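Local coordinates for predicted sugar phosphatases of the HAD superfamily (Cytophaga hutchinsonii, PDB 2HX1), which is predicted to act as a sugar phosphatase, probably hydrolysing phosphate esters with the help of a bound magnesium ion, at residues A[110-115]-A[137-142]; A[131-136]-A[154-159]; A[186-191]-A[199-204]. One frame throughout, in Å; residues are numbered along the deposited sequence.

Contact 1 (A[110-115]-A[137-142]); sequences NYLVSD and VLLDDE. With EDO (1,2-ethanediol), chain N.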
# COMPACT_ATOMS: atom_id res chain seq x y z
N ASN A 110 2.26 -32.35 -9.12
CA ASN A 110 1.83 -33.76 -9.03
C ASN A 110 0.87 -34.08 -7.88
O ASN A 110 -0.14 -34.79 -8.06
CB ASN A 110 3.08 -34.67 -8.93
CG ASN A 110 3.68 -35.03 -10.31
OD1 ASN A 110 3.03 -34.88 -11.37
ND2 ASN A 110 4.92 -35.53 -10.29
N TYR A 111 1.16 -33.53 -6.72
CA TYR A 111 0.31 -33.68 -5.54
C TYR A 111 -1.13 -33.22 -5.77
O TYR A 111 -2.06 -33.72 -5.12
CB TYR A 111 0.89 -32.85 -4.39
CG TYR A 111 0.15 -32.90 -3.06
CD1 TYR A 111 -0.22 -34.13 -2.46
CD2 TYR A 111 -0.12 -31.72 -2.36
CE1 TYR A 111 -0.88 -34.17 -1.20
CE2 TYR A 111 -0.76 -31.75 -1.10
CZ TYR A 111 -1.15 -32.96 -0.54
OH TYR A 111 -1.78 -32.95 0.69
N LEU A 112 -1.34 -32.25 -6.66
CA LEU A 112 -2.70 -31.70 -6.85
C LEU A 112 -3.49 -32.43 -7.93
O LEU A 112 -4.70 -32.23 -8.06
CB LEU A 112 -2.65 -30.19 -7.13
CG LEU A 112 -2.16 -29.28 -6.00
CD1 LEU A 112 -2.06 -27.83 -6.51
CD2 LEU A 112 -3.09 -29.34 -4.81
N VAL A 113 -2.81 -33.29 -8.69
CA VAL A 113 -3.47 -34.12 -9.73
C VAL A 113 -4.68 -34.86 -9.13
O VAL A 113 -4.62 -35.38 -8.01
CB VAL A 113 -2.42 -35.09 -10.34
CG1 VAL A 113 -3.07 -36.23 -11.12
CG2 VAL A 113 -1.44 -34.31 -11.22
N SER A 114 -5.79 -34.87 -9.87
CA SER A 114 -7.00 -35.55 -9.41
C SER A 114 -7.96 -35.84 -10.57
O SER A 114 -7.72 -35.41 -11.71
CB SER A 114 -7.70 -34.72 -8.32
OG SER A 114 -8.16 -33.49 -8.84
N ASP A 115 -9.03 -36.57 -10.27
CA ASP A 115 -10.06 -36.92 -11.27
C ASP A 115 -10.91 -35.70 -11.66
O ASP A 115 -11.34 -34.92 -10.79
CB ASP A 115 -10.95 -38.05 -10.75
CG ASP A 115 -10.29 -39.42 -10.87
OD1 ASP A 115 -9.89 -39.80 -12.00
OD2 ASP A 115 -10.18 -40.12 -9.84
N VAL A 137 -3.01 -21.89 -9.80
CA VAL A 137 -2.22 -22.06 -8.55
C VAL A 137 -0.76 -21.70 -8.72
O VAL A 137 -0.13 -22.09 -9.70
CB VAL A 137 -2.36 -23.47 -7.99
CG1 VAL A 137 -3.79 -23.70 -7.67
CG2 VAL A 137 -1.90 -24.53 -9.00
N LEU A 138 -0.23 -20.94 -7.78
CA LEU A 138 1.20 -20.62 -7.70
C LEU A 138 1.88 -21.58 -6.69
O LEU A 138 1.51 -21.63 -5.52
CB LEU A 138 1.41 -19.14 -7.33
CG LEU A 138 1.66 -18.20 -8.51
CD1 LEU A 138 0.59 -18.45 -9.57
CD2 LEU A 138 1.68 -16.75 -8.08
N LEU A 139 2.83 -22.40 -7.17
CA LEU A 139 3.36 -23.53 -6.38
C LEU A 139 4.86 -23.44 -6.07
O LEU A 139 5.31 -23.88 -5.01
CB LEU A 139 3.11 -24.87 -7.09
CG LEU A 139 1.65 -25.27 -7.35
CD1 LEU A 139 1.64 -26.41 -8.32
CD2 LEU A 139 0.95 -25.67 -6.04
N ASP A 140 5.62 -22.92 -7.03
CA ASP A 140 7.09 -22.88 -6.92
C ASP A 140 7.61 -21.70 -7.77
O ASP A 140 7.07 -21.41 -8.81
CB ASP A 140 7.67 -24.22 -7.38
CG ASP A 140 9.09 -24.46 -6.90
OD1 ASP A 140 9.99 -23.71 -7.30
OD2 ASP A 140 9.34 -25.42 -6.14
N ASP A 141 8.65 -21.02 -7.30
CA ASP A 141 9.27 -19.93 -8.07
C ASP A 141 10.07 -20.45 -9.28
O ASP A 141 10.28 -19.71 -10.26
CB ASP A 141 10.17 -19.07 -7.17
CG ASP A 141 11.30 -19.88 -6.55
OD1 ASP A 141 10.99 -20.70 -5.67
OD2 ASP A 141 12.48 -19.69 -6.92
N GLU A 142 10.47 -21.71 -9.23
CA GLU A 142 11.22 -22.31 -10.33
C GLU A 142 10.32 -23.08 -11.29
O GLU A 142 9.21 -23.44 -10.94
CB GLU A 142 12.29 -23.26 -9.79
CG GLU A 142 13.38 -22.53 -9.07
CD GLU A 142 14.42 -23.45 -8.46
OE1 GLU A 142 14.07 -24.58 -8.04
OE2 GLU A 142 15.59 -23.03 -8.38
C1 EDO N . 14.40 -24.62 -4.84
O1 EDO N . 14.73 -23.34 -4.28
C2 EDO N . 12.89 -24.74 -4.99
O2 EDO N . 12.27 -23.44 -5.01
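L112 meets V137 and L139 tip to tip in a small buried hydrophobic patch. One methyl does all the touching on its side. L112 CD1 lies 3.7 Å from L139 CD2 and 4.1 Å from V137 CG2. The CD1 branch of L112 runs straight on from CA (chi2 175°), which carries the methyl out to both partners. L112 is the third residue of a type I turn from N110 to V113, closed by V113 N to N110 O. I91 of helix 83-94 also packs on L112 and V137, and Y102 of the neighbouring strand touches V137 and L139. The tight part is therefore shared by turn, helix and sheet.

The chain then leaves the strand, and the character turns polar. D140 is partly exposed. Its OD1 accepts the backbone N of E142 at 2.8 Å, using the lone pair anti to OD2. The same OD1 accepts O2 of an ethanediol (chain N) in a longer bond of 3.2 Å. Y173 also bonds this ethanediol, which probably came from the crystallisation liquor. F147 of the second subunit packs on D141 and E142. With an alanine here instead of D140, E142 N would probably lose its side-chain acceptor and the turn would be less firmly held. The D140 bond to E142 N closes an Asx turn just past the C-terminal end of a strand in the parallel sheet of an alpha/beta domain.

Contact 2 (A[131-136]-A[154-159]); sequences GEVNAL and VNLLRK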
# COMPACT_ATOMS: atom_id res chain seq x y z
N GLY A 131 -10.47 -21.15 -22.27
CA GLY A 131 -11.88 -21.16 -21.84
C GLY A 131 -12.20 -22.28 -20.87
O GLY A 131 -13.28 -22.32 -20.26
N GLU A 132 -11.25 -23.20 -20.74
CA GLU A 132 -11.40 -24.32 -19.84
C GLU A 132 -10.61 -24.15 -18.56
O GLU A 132 -10.69 -24.99 -17.68
CB GLU A 132 -10.97 -25.59 -20.57
CG GLU A 132 -12.08 -26.21 -21.41
CD GLU A 132 -13.04 -27.03 -20.55
OE1 GLU A 132 -12.66 -28.16 -20.10
OE2 GLU A 132 -14.18 -26.54 -20.33
N VAL A 133 -9.84 -23.06 -18.43
CA VAL A 133 -9.02 -22.87 -17.24
C VAL A 133 -9.91 -22.32 -16.14
O VAL A 133 -10.41 -21.21 -16.24
CB VAL A 133 -7.83 -21.92 -17.45
CG1 VAL A 133 -7.11 -21.67 -16.12
CG2 VAL A 133 -6.85 -22.47 -18.45
N ASN A 134 -10.04 -23.08 -15.05
CA ASN A 134 -10.99 -22.76 -13.98
C ASN A 134 -10.32 -22.35 -12.69
O ASN A 134 -10.98 -21.95 -11.73
CB ASN A 134 -11.89 -23.97 -13.75
CG ASN A 134 -12.74 -24.30 -14.97
OD1 ASN A 134 -13.02 -23.43 -15.79
ND2 ASN A 134 -13.10 -25.55 -15.10
N ALA A 135 -8.99 -22.43 -12.65
CA ALA A 135 -8.23 -21.92 -11.50
C ALA A 135 -6.76 -21.76 -11.87
O ALA A 135 -6.26 -22.38 -12.83
CB ALA A 135 -8.38 -22.85 -10.24
N LEU A 136 -6.08 -20.94 -11.10
CA LEU A 136 -4.64 -20.76 -11.21
C LEU A 136 -4.03 -21.04 -9.85
O LEU A 136 -4.47 -20.46 -8.86
CB LEU A 136 -4.32 -19.32 -11.63
CG LEU A 136 -2.86 -18.88 -11.50
CD1 LEU A 136 -2.01 -19.65 -12.51
CD2 LEU A 136 -2.75 -17.36 -11.68
N VAL A 154 -0.71 -12.49 -15.84
CA VAL A 154 -1.43 -11.22 -15.82
C VAL A 154 -2.60 -11.28 -16.80
O VAL A 154 -3.74 -10.99 -16.43
CB VAL A 154 -0.50 -9.99 -16.06
CG1 VAL A 154 -1.28 -8.71 -16.43
CG2 VAL A 154 0.34 -9.74 -14.84
N ASN A 155 -2.34 -11.70 -18.04
CA ASN A 155 -3.39 -11.75 -19.03
C ASN A 155 -4.46 -12.82 -18.76
O ASN A 155 -5.64 -12.60 -19.03
CB ASN A 155 -2.79 -11.92 -20.40
CG ASN A 155 -2.09 -10.66 -20.88
OD1 ASN A 155 -2.72 -9.60 -20.96
ND2 ASN A 155 -0.79 -10.76 -21.15
N LEU A 156 -4.04 -13.96 -18.21
CA LEU A 156 -4.96 -15.03 -17.85
C LEU A 156 -5.99 -14.54 -16.86
O LEU A 156 -7.19 -14.83 -16.99
CB LEU A 156 -4.20 -16.20 -17.23
CG LEU A 156 -5.05 -17.36 -16.71
CD1 LEU A 156 -5.93 -17.97 -17.83
CD2 LEU A 156 -4.10 -18.37 -16.10
N LEU A 157 -5.52 -13.80 -15.86
CA LEU A 157 -6.38 -13.31 -14.79
C LEU A 157 -7.23 -12.10 -15.20
O LEU A 157 -8.26 -11.83 -14.60
CB LEU A 157 -5.51 -12.95 -13.58
CG LEU A 157 -4.85 -14.15 -12.88
CD1 LEU A 157 -3.99 -13.66 -11.72
CD2 LEU A 157 -5.92 -15.18 -12.43
N ARG A 158 -6.75 -11.34 -16.18
CA ARG A 158 -7.54 -10.29 -16.80
C ARG A 158 -8.67 -10.90 -17.63
O ARG A 158 -9.71 -10.27 -17.78
CB ARG A 158 -6.68 -9.43 -17.72
CG ARG A 158 -5.74 -8.45 -16.95
CD ARG A 158 -4.76 -7.67 -17.86
NE ARG A 158 -5.48 -6.78 -18.79
CZ ARG A 158 -5.77 -7.08 -20.06
NH1 ARG A 158 -5.39 -8.25 -20.61
NH2 ARG A 158 -6.47 -6.20 -20.78
N LYS A 159 -8.47 -12.11 -18.16
CA LYS A 159 -9.42 -12.72 -19.08
C LYS A 159 -10.31 -13.77 -18.44
O LYS A 159 -11.37 -14.08 -19.00
CB LYS A 159 -8.71 -13.39 -20.25
CG LYS A 159 -7.98 -12.43 -21.18
CD LYS A 159 -7.09 -13.23 -22.09
CE LYS A 159 -6.52 -12.40 -23.21
NZ LYS A 159 -5.50 -13.20 -23.99
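L136 and L157 make the closest contact between strand 133-136 and helix 154-159. Their side chains cross at about a right angle. L136 CD2 sits in the fork of L157, 3.9 Å from CD1 and also 3.9 Å from CD2. L156 spreads its two methyls over the strand. Its CD1 is 4.2 Å from V133 CG1, and its CD2 is 4.3 Å from L136 CD1. L136 points its CG opposite its own backbone N (chi1 167°), and this sends both methyls out to the helix. All four residues are buried, and the contact is wholly apolar.

The next shell explains the spacing. V133 and L136 are three residues apart, yet both face the helix. The backbone at N134 departs from extended geometry (psi -5°), while A135 points away. N134 ND2 is bonded to G97 O, and R160 NH2 just after the helix reaches V133 O. A101 of strand 98-103 packs beside both V133 and L136. L195 of helix 184-195 flanks L157.

Further out, the helix meets another chain. K159 NZ forms a salt bridge with D179 of the second subunit. N155 and R158 bond V180 and T178 of that subunit. The axes of the two short segments approach to 10.2 Å at 125°, as the chain turns back over the sheet. Strand 133-138, helix 146-159 and strand 164-167 form a beta-alpha-beta crossover, with this leucine and valine layer packing the helix on its first strand.

Contact 3 (A[186-191]-A[199-204]); sequences GVATMI and FIRFGK. With EDO (1,2-ethanediol), chain M.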
# COMPACT_ATOMS: atom_id res chain seq x y z
N GLY A 186 6.20 -14.38 -2.92
CA GLY A 186 6.74 -13.12 -3.43
C GLY A 186 6.36 -12.92 -4.87
O GLY A 186 6.05 -11.82 -5.28
N VAL A 187 6.36 -13.99 -5.66
CA VAL A 187 5.86 -13.91 -7.02
C VAL A 187 4.40 -13.45 -7.05
O VAL A 187 4.02 -12.64 -7.89
CB VAL A 187 6.04 -15.26 -7.76
CG1 VAL A 187 5.36 -15.26 -9.15
CG2 VAL A 187 7.50 -15.57 -7.90
N ALA A 188 3.56 -14.00 -6.16
CA ALA A 188 2.18 -13.55 -6.05
C ALA A 188 2.16 -12.07 -5.69
O ALA A 188 1.41 -11.32 -6.29
CB ALA A 188 1.42 -14.39 -5.00
N THR A 189 2.98 -11.67 -4.71
CA THR A 189 3.05 -10.28 -4.29
C THR A 189 3.36 -9.35 -5.47
O THR A 189 2.77 -8.26 -5.59
CB THR A 189 4.10 -10.10 -3.16
OG1 THR A 189 3.67 -10.80 -1.98
CG2 THR A 189 4.30 -8.64 -2.82
N MSE A 190 4.29 -9.78 -6.32
CA MSE A 190 4.70 -9.01 -7.50
C MSE A 190 3.59 -8.90 -8.49
O MSE A 190 3.36 -7.85 -9.06
CB MSE A 190 5.86 -9.70 -8.18
CG MSE A 190 7.15 -9.57 -7.40
SE MSE A 190 8.65 -10.49 -8.23
CE MSE A 190 7.91 -11.70 -9.40
N ILE A 191 2.91 -10.02 -8.74
CA ILE A 191 1.75 -10.01 -9.62
C ILE A 191 0.69 -9.04 -9.08
O ILE A 191 0.11 -8.21 -9.80
CB ILE A 191 1.15 -11.41 -9.75
CG1 ILE A 191 2.13 -12.33 -10.52
CG2 ILE A 191 -0.19 -11.33 -10.50
CD1 ILE A 191 1.78 -13.87 -10.37
N PHE A 199 -4.98 -12.78 -4.92
CA PHE A 199 -4.71 -14.16 -4.51
C PHE A 199 -5.40 -14.51 -3.22
O PHE A 199 -5.43 -13.72 -2.27
CB PHE A 199 -3.21 -14.45 -4.41
CG PHE A 199 -2.57 -14.61 -5.74
CD1 PHE A 199 -2.28 -13.50 -6.52
CD2 PHE A 199 -2.30 -15.85 -6.24
CE1 PHE A 199 -1.71 -13.63 -7.78
CE2 PHE A 199 -1.74 -16.01 -7.53
CZ PHE A 199 -1.45 -14.91 -8.28
N ILE A 200 -6.04 -15.67 -3.24
CA ILE A 200 -6.43 -16.39 -2.03
C ILE A 200 -5.15 -17.00 -1.49
O ILE A 200 -4.47 -17.77 -2.18
CB ILE A 200 -7.41 -17.55 -2.31
CG1 ILE A 200 -8.72 -17.04 -2.95
CG2 ILE A 200 -7.73 -18.27 -0.98
CD1 ILE A 200 -9.34 -17.97 -4.00
N ARG A 201 -4.82 -16.62 -0.26
CA ARG A 201 -3.61 -17.11 0.39
C ARG A 201 -3.94 -18.10 1.51
O ARG A 201 -4.74 -17.80 2.37
CB ARG A 201 -2.86 -15.91 0.96
CG ARG A 201 -2.11 -15.12 -0.15
CD ARG A 201 -1.57 -13.81 0.35
NE ARG A 201 -0.86 -13.11 -0.72
CZ ARG A 201 0.46 -13.15 -0.93
NH1 ARG A 201 1.26 -13.87 -0.14
NH2 ARG A 201 0.99 -12.46 -1.94
N PHE A 202 -3.32 -19.27 1.49
CA PHE A 202 -3.57 -20.32 2.48
C PHE A 202 -2.36 -20.48 3.36
O PHE A 202 -1.21 -20.36 2.89
CB PHE A 202 -3.87 -21.66 1.81
CG PHE A 202 -5.22 -21.70 1.09
CD1 PHE A 202 -6.39 -21.35 1.74
CD2 PHE A 202 -5.30 -22.12 -0.23
CE1 PHE A 202 -7.63 -21.42 1.10
CE2 PHE A 202 -6.54 -22.20 -0.88
CZ PHE A 202 -7.69 -21.84 -0.21
N GLY A 203 -2.63 -20.74 4.63
CA GLY A 203 -1.59 -21.04 5.59
C GLY A 203 -1.51 -19.97 6.63
O GLY A 203 -2.29 -19.01 6.62
N LYS A 204 -0.50 -20.12 7.50
CA LYS A 204 -0.26 -19.18 8.59
C LYS A 204 -0.16 -17.78 8.00
O LYS A 204 0.47 -17.61 6.96
CB LYS A 204 1.04 -19.54 9.34
CG LYS A 204 1.14 -21.02 9.82
CD LYS A 204 2.53 -21.34 10.34
CE LYS A 204 3.57 -21.49 9.22
NZ LYS A 204 4.83 -22.06 9.72
C1 EDO M . -8.63 -11.89 -1.98
O1 EDO M . -7.45 -12.28 -1.26
C2 EDO M . -8.71 -12.66 -3.29
O2 EDO M . -9.04 -11.75 -4.35
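A188 and F199 mark the backbone register, where helix 186-191 runs back along strand 199-202 at 157°, with the segment axes 10.3 Å apart. The methyl of A188 sits squarely over one face of the F199 ring. Its CB is 4.0 Å from the ring centroid and only 8° off the normal, a CH-pi contact. I191 comes instead to the ring edge, its CG2 3.9 Å from F199 CE1. The ring is thus held at a face and at an edge by residues one helical turn apart.

R201 runs out extended from CG to NE. Its NH2 reaches 3.6 Å from A188 CB. T189 crosses it at about a right angle, with OG1 3.2 Å from R201 NH2. The firm partners lie just beyond. E192 forms a salt bridge with R201 NH2 and also accepts F199 N, so one carboxylate ties the strand to the helix twice. N168 bonds R201 NH1. T189 OG1 has hydrogen-bond partners in N171 OD1 and G185 O, which must share its single proton. F199 O accepts O1 of an ethanediol (chain M) at 2.7 Å. That ethanediol is also hydrogen-bonded to T269 O of the third subunit.

After the strand, G203 has a phi of 114°, and at its backbone angles a CB would press on the carbonyl O of F202, which calls for glycine. K204 then forms salt bridges with D238 and with D20, a ligand residue of the magnesium site. An edge strand that delivers a lysine beside the metal-binding aspartate is consistent with the conserved lysine motif of HAD phosphatases.

From the N terminus, the chain first reaches 110-115, then 131-136, 137-142, 154-159, 186-191 and 199-204. Contact 1 closes a loop of 21 residues that includes strand 117-121. Contact 2 closes one of 17 residues and crosses contact 1, because 131-136 lies inside the first loop and 154-159 beyond it. The two share strand 133-138. Contact 3 follows in series, closing seven residues, the last turn of helix 184-195 and the short link to strand 199-202. It also meets contact 1 directly: L138 CD2 lies 3.5 Å from F199 CE2. Together they tie the central strand and one edge strand of the five-stranded parallel sheet to helices and to a turn.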